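Local coordinates for beta-phosphoglucomutase (Bacteroides vulgatus, PDB 3DV9), which probably interconverts beta-glucose 1-phosphate and glucose 6-phosphate as a magnesium-dependent phosphoglucomutase of the haloacid dehalogenase superfamily, at residues K106-L117 with R141-F150. Sequence-based numbering, arbitrary orientation.
Sequences KAERMPGALEVL and RLNHNFPGIF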
loop_
_atom_site.group_PDB
_atom_site.type_symbol
_atom_site.label_atom_id
_atom_site.label_comp_id
_atom_site.label_asym_id
_atom_site.label_seq_id
_atom_site.Cartn_x
_atom_site.Cartn_y
_atom_site.Cartn_z
ATOM N N LYS A 106 18.785 1.753 1.363
ATOM C CA LYS A 106 18.453 1.896 -0.063
ATOM C C LYS A 106 17.743 0.695 -0.716
ATOM O O LYS A 106 18.374 -0.134 -1.385
ATOM C CB LYS A 106 19.688 2.299 -0.891
ATOM C CG LYS A 106 19.981 3.797 -0.934
ATOM C CD LYS A 106 21.407 4.052 -1.447
ATOM C CE LYS A 106 21.845 5.505 -1.257
ATOM N NZ LYS A 106 21.299 6.418 -2.306
ATOM N N ALA A 107 16.422 0.639 -0.551
ATOM C CA ALA A 107 15.575 -0.269 -1.335
ATOM C C ALA A 107 15.621 0.180 -2.771
ATOM O O ALA A 107 15.574 1.399 -3.050
ATOM C CB ALA A 107 14.141 -0.253 -0.814
ATOM N N GLU A 108 15.734 -0.787 -3.682
ATOM C CA GLU A 108 15.570 -0.516 -5.116
ATOM C C GLU A 108 14.172 -0.007 -5.471
ATOM O O GLU A 108 13.191 -0.367 -4.837
ATOM C CB GLU A 108 15.822 -1.776 -5.920
ATOM C CG GLU A 108 17.284 -2.106 -6.008
ATOM C CD GLU A 108 17.576 -3.322 -6.857
ATOM O OE1 GLU A 108 16.634 -4.062 -7.254
ATOM O OE2 GLU A 108 18.770 -3.548 -7.100
ATOM N N ARG A 109 14.077 0.805 -6.516
ATOM C CA ARG A 109 12.734 1.042 -7.137
ATOM C C ARG A 109 12.203 -0.290 -7.686
ATOM O O ARG A 109 12.977 -1.147 -8.182
ATOM C CB ARG A 109 12.808 2.011 -8.314
ATOM C CG ARG A 109 13.306 3.401 -7.965
ATOM C CD ARG A 109 13.434 4.198 -9.270
ATOM N NE ARG A 109 14.512 3.728 -10.148
ATOM C CZ ARG A 109 15.819 3.927 -9.937
ATOM N NH1 ARG A 109 16.704 3.443 -10.813
ATOM N NH2 ARG A 109 16.265 4.581 -8.869
HETATM N N MSE A 110 10.897 -0.474 -7.588
HETATM C CA MSE A 110 10.263 -1.639 -8.224
HETATM C C MSE A 110 10.357 -1.423 -9.729
HETATM O O MSE A 110 9.963 -0.371 -10.203
HETATM C CB MSE A 110 8.782 -1.741 -7.855
HETATM C CG MSE A 110 8.514 -2.625 -6.707
HETATM SE SE MSE A 110 9.064 -4.507 -6.837
HETATM C CE MSE A 110 8.492 -4.836 -4.998
ATOM N N PRO A 111 10.863 -2.425 -10.484
ATOM C CA PRO A 111 10.805 -2.307 -11.931
ATOM C C PRO A 111 9.347 -2.078 -12.367
ATOM O O PRO A 111 8.404 -2.666 -11.800
ATOM C CB PRO A 111 11.283 -3.680 -12.415
ATOM C CG PRO A 111 12.290 -4.082 -11.347
ATOM C CD PRO A 111 11.487 -3.704 -10.095
ATOM N N GLY A 112 9.182 -1.193 -13.342
ATOM C CA GLY A 112 7.872 -0.800 -13.831
ATOM C C GLY A 112 7.283 0.387 -13.098
ATOM O O GLY A 112 6.451 1.073 -13.667
ATOM N N ALA A 113 7.744 0.687 -11.878
ATOM C CA ALA A 113 7.079 1.767 -11.091
ATOM C C ALA A 113 7.334 3.165 -11.703
ATOM O O ALA A 113 6.421 3.949 -11.900
ATOM C CB ALA A 113 7.568 1.725 -9.623
ATOM N N LEU A 114 8.598 3.482 -11.981
ATOM C CA LEU A 114 8.883 4.815 -12.550
ATOM C C LEU A 114 8.197 4.967 -13.910
ATOM O O LEU A 114 7.621 6.032 -14.190
ATOM C CB LEU A 114 10.399 5.015 -12.648
ATOM C CG LEU A 114 10.813 6.289 -13.390
ATOM C CD1 LEU A 114 10.283 7.508 -12.717
ATOM C CD2 LEU A 114 12.343 6.330 -13.405
ATOM N N GLU A 115 8.231 3.919 -14.733
ATOM C CA GLU A 115 7.590 3.986 -16.030
ATOM C C GLU A 115 6.080 4.229 -15.928
ATOM O O GLU A 115 5.518 5.078 -16.638
ATOM C CB GLU A 115 7.857 2.749 -16.843
ATOM C CG GLU A 115 7.236 2.869 -18.251
ATOM C CD GLU A 115 7.643 1.705 -19.149
ATOM O OE1 GLU A 115 8.572 0.945 -18.782
ATOM O OE2 GLU A 115 7.046 1.553 -20.223
ATOM N N VAL A 116 5.383 3.464 -15.097
ATOM C CA VAL A 116 3.939 3.680 -14.973
ATOM C C VAL A 116 3.570 5.059 -14.384
ATOM O O VAL A 116 2.612 5.676 -14.850
ATOM C CB VAL A 116 3.203 2.493 -14.281
ATOM C CG1 VAL A 116 3.351 2.553 -12.724
ATOM C CG2 VAL A 116 1.752 2.447 -14.735
ATOM N N LEU A 117 4.351 5.553 -13.431
ATOM C CA LEU A 117 4.124 6.881 -12.818
ATOM C C LEU A 117 4.300 7.968 -13.869
ATOM O O LEU A 117 3.557 8.949 -13.898
ATOM C CB LEU A 117 5.090 7.110 -11.661
ATOM C CG LEU A 117 4.688 6.302 -10.418
ATOM C CD1 LEU A 117 5.852 6.227 -9.406
ATOM C CD2 LEU A 117 3.368 6.882 -9.817
ATOM N N ARG A 141 13.737 10.965 -0.587
ATOM C CA ARG A 141 13.945 9.644 -1.201
ATOM C C ARG A 141 12.978 9.397 -2.371
ATOM O O ARG A 141 13.375 8.877 -3.424
ATOM C CB ARG A 141 13.813 8.516 -0.180
ATOM C CG ARG A 141 14.283 7.166 -0.721
ATOM C CD ARG A 141 15.756 6.800 -0.234
ATOM N NE ARG A 141 16.484 5.909 -1.174
ATOM C CZ ARG A 141 16.018 4.641 -1.467
ATOM N NH1 ARG A 141 16.764 3.935 -2.339
ATOM N NH2 ARG A 141 14.808 4.070 -0.900
ATOM N N LEU A 142 11.724 9.778 -2.188
ATOM C CA LEU A 142 10.766 9.701 -3.276
ATOM C C LEU A 142 11.162 10.598 -4.433
ATOM O O LEU A 142 11.054 10.185 -5.592
ATOM C CB LEU A 142 9.367 10.063 -2.776
ATOM C CG LEU A 142 8.643 8.971 -2.003
ATOM C CD1 LEU A 142 7.489 9.583 -1.245
ATOM C CD2 LEU A 142 8.136 7.899 -2.993
ATOM N N ASN A 143 11.607 11.823 -4.129
ATOM C CA ASN A 143 12.027 12.785 -5.163
ATOM C C ASN A 143 13.191 12.267 -5.987
ATOM O O ASN A 143 13.233 12.465 -7.199
ATOM C CB ASN A 143 12.407 14.147 -4.564
ATOM C CG ASN A 143 12.790 15.180 -5.642
ATOM O OD1 ASN A 143 12.012 15.452 -6.572
ATOM N ND2 ASN A 143 13.985 15.749 -5.519
ATOM N N HIS A 144 14.163 11.637 -5.329
ATOM C CA HIS A 144 15.372 11.129 -5.966
ATOM C C HIS A 144 15.077 9.957 -6.933
ATOM O O HIS A 144 15.836 9.694 -7.886
ATOM C CB HIS A 144 16.276 10.650 -4.823
ATOM C CG HIS A 144 17.539 9.983 -5.258
ATOM N ND1 HIS A 144 18.508 10.627 -5.997
ATOM C CD2 HIS A 144 18.009 8.738 -5.023
ATOM C CE1 HIS A 144 19.519 9.802 -6.211
ATOM N NE2 HIS A 144 19.242 8.647 -5.629
ATOM N N ASN A 145 14.012 9.211 -6.628
ATOM C CA ASN A 145 13.689 7.984 -7.364
ATOM C C ASN A 145 12.564 8.179 -8.361
ATOM O O ASN A 145 12.493 7.501 -9.354
ATOM C CB ASN A 145 13.385 6.831 -6.418
ATOM C CG ASN A 145 14.608 6.322 -5.769
ATOM O OD1 ASN A 145 15.252 5.408 -6.286
ATOM N ND2 ASN A 145 14.979 6.928 -4.644
ATOM N N PHE A 146 11.677 9.128 -8.070
ATOM C CA PHE A 146 10.512 9.413 -8.929
ATOM C C PHE A 146 10.441 10.939 -9.148
ATOM O O PHE A 146 9.545 11.613 -8.584
ATOM C CB PHE A 146 9.226 8.840 -8.250
ATOM C CG PHE A 146 9.354 7.378 -7.878
ATOM C CD1 PHE A 146 9.342 6.394 -8.862
ATOM C CD2 PHE A 146 9.538 6.990 -6.538
ATOM C CE1 PHE A 146 9.484 5.008 -8.515
ATOM C CE2 PHE A 146 9.691 5.644 -6.172
ATOM C CZ PHE A 146 9.675 4.636 -7.159
ATOM N N PRO A 147 11.387 11.484 -9.921
ATOM C CA PRO A 147 11.578 12.943 -9.908
ATOM C C PRO A 147 10.340 13.717 -10.413
ATOM O O PRO A 147 9.810 13.444 -11.511
ATOM C CB PRO A 147 12.816 13.170 -10.820
ATOM C CG PRO A 147 13.481 11.857 -10.937
ATOM C CD PRO A 147 12.355 10.826 -10.826
ATOM N N GLY A 148 9.849 14.634 -9.580
ATOM C CA GLY A 148 8.693 15.460 -9.898
ATOM C C GLY A 148 7.342 14.755 -9.956
ATOM O O GLY A 148 6.355 15.349 -10.413
ATOM N N ILE A 149 7.285 13.506 -9.489
ATOM C CA ILE A 149 6.049 12.710 -9.595
ATOM C C ILE A 149 5.117 13.018 -8.423
ATOM O O ILE A 149 3.925 13.254 -8.638
ATOM C CB ILE A 149 6.334 11.171 -9.674
ATOM C CG1 ILE A 149 7.216 10.851 -10.911
ATOM C CG2 ILE A 149 4.996 10.319 -9.553
ATOM C CD1 ILE A 149 6.572 11.185 -12.235
ATOM N N PHE A 150 5.649 13.013 -7.198
ATOM C CA PHE A 150 4.824 13.169 -5.999
ATOM C C PHE A 150 4.961 14.535 -5.364
ATOM O O PHE A 150 6.010 15.171 -5.483
ATOM C CB PHE A 150 5.131 12.100 -4.954
ATOM C CG PHE A 150 4.932 10.707 -5.464
ATOM C CD1 PHE A 150 3.625 10.226 -5.691
ATOM C CD2 PHE A 150 6.034 9.918 -5.786
ATOM C CE1 PHE A 150 3.420 8.936 -6.192
ATOM C CE2 PHE A 150 5.861 8.633 -6.283
ATOM C CZ PHE A 150 4.554 8.134 -6.488
HETATM O O HOH W 1 21.579 6.808 -5.326
#
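The backbone CA of Lys106 lies over one face of the Arg141 guanidinium, and Lys106 CG comes within 3.5 Å of Arg141 NH1. The lysine chain bends at its last torsion, and NZ shares a water with His144 NE2. This bridge joins the two side chains without a direct bond. The carbonyl of Ala107 meets the edge of the same guanidinium. Arg141 NH1 donates to Ala107 O at 2.9 Å, nearly straight at 167° and almost in the guanidinium plane.

Arg109 crosses Asn145. Its NH2 donates to Asn145 OD1 at 2.9 Å, a more bent bond of 148°, with the guanidinium and amide planes 36° apart. The other end of the amide is also held: Asn145 ND2 donates to Arg141 O, one turn back in its helix. Both ends of the amide are thus bonded, which fixes its flip. The aliphatic part of Arg109 reaches the Phe146 ring, where Arg109 CG lies 3.9 Å from Phe146 CZ.

Gly112 is at the N-cap position of helix 113-122. Ala113 CB then touches Phe146 CE1, while Leu114 N lies at the edge of that ring. Leu114 CD1 also reaches Pro147 CD. Leu117 is the residue most covered by the other segment. Its CD1 sits 3.5 Å from Phe146 CD1 and also meets Phe150 CZ, and its CD2 packs on Ile149 CG2 at 3.8 Å.

Lys106 and Arg109 are exposed, while Ala113, Leu117, Phe146, Ile149 and Phe150 are buried. Phe35 stacks edge-to-face with Phe146. The contact joins the loop before helix 113-122 and its first turns to the end of helix 139-145 and the loop that follows it in the Rossmann-like HAD core, with Leu117, Ile149 and Phe150 resting on Pro127 of strand 126-130.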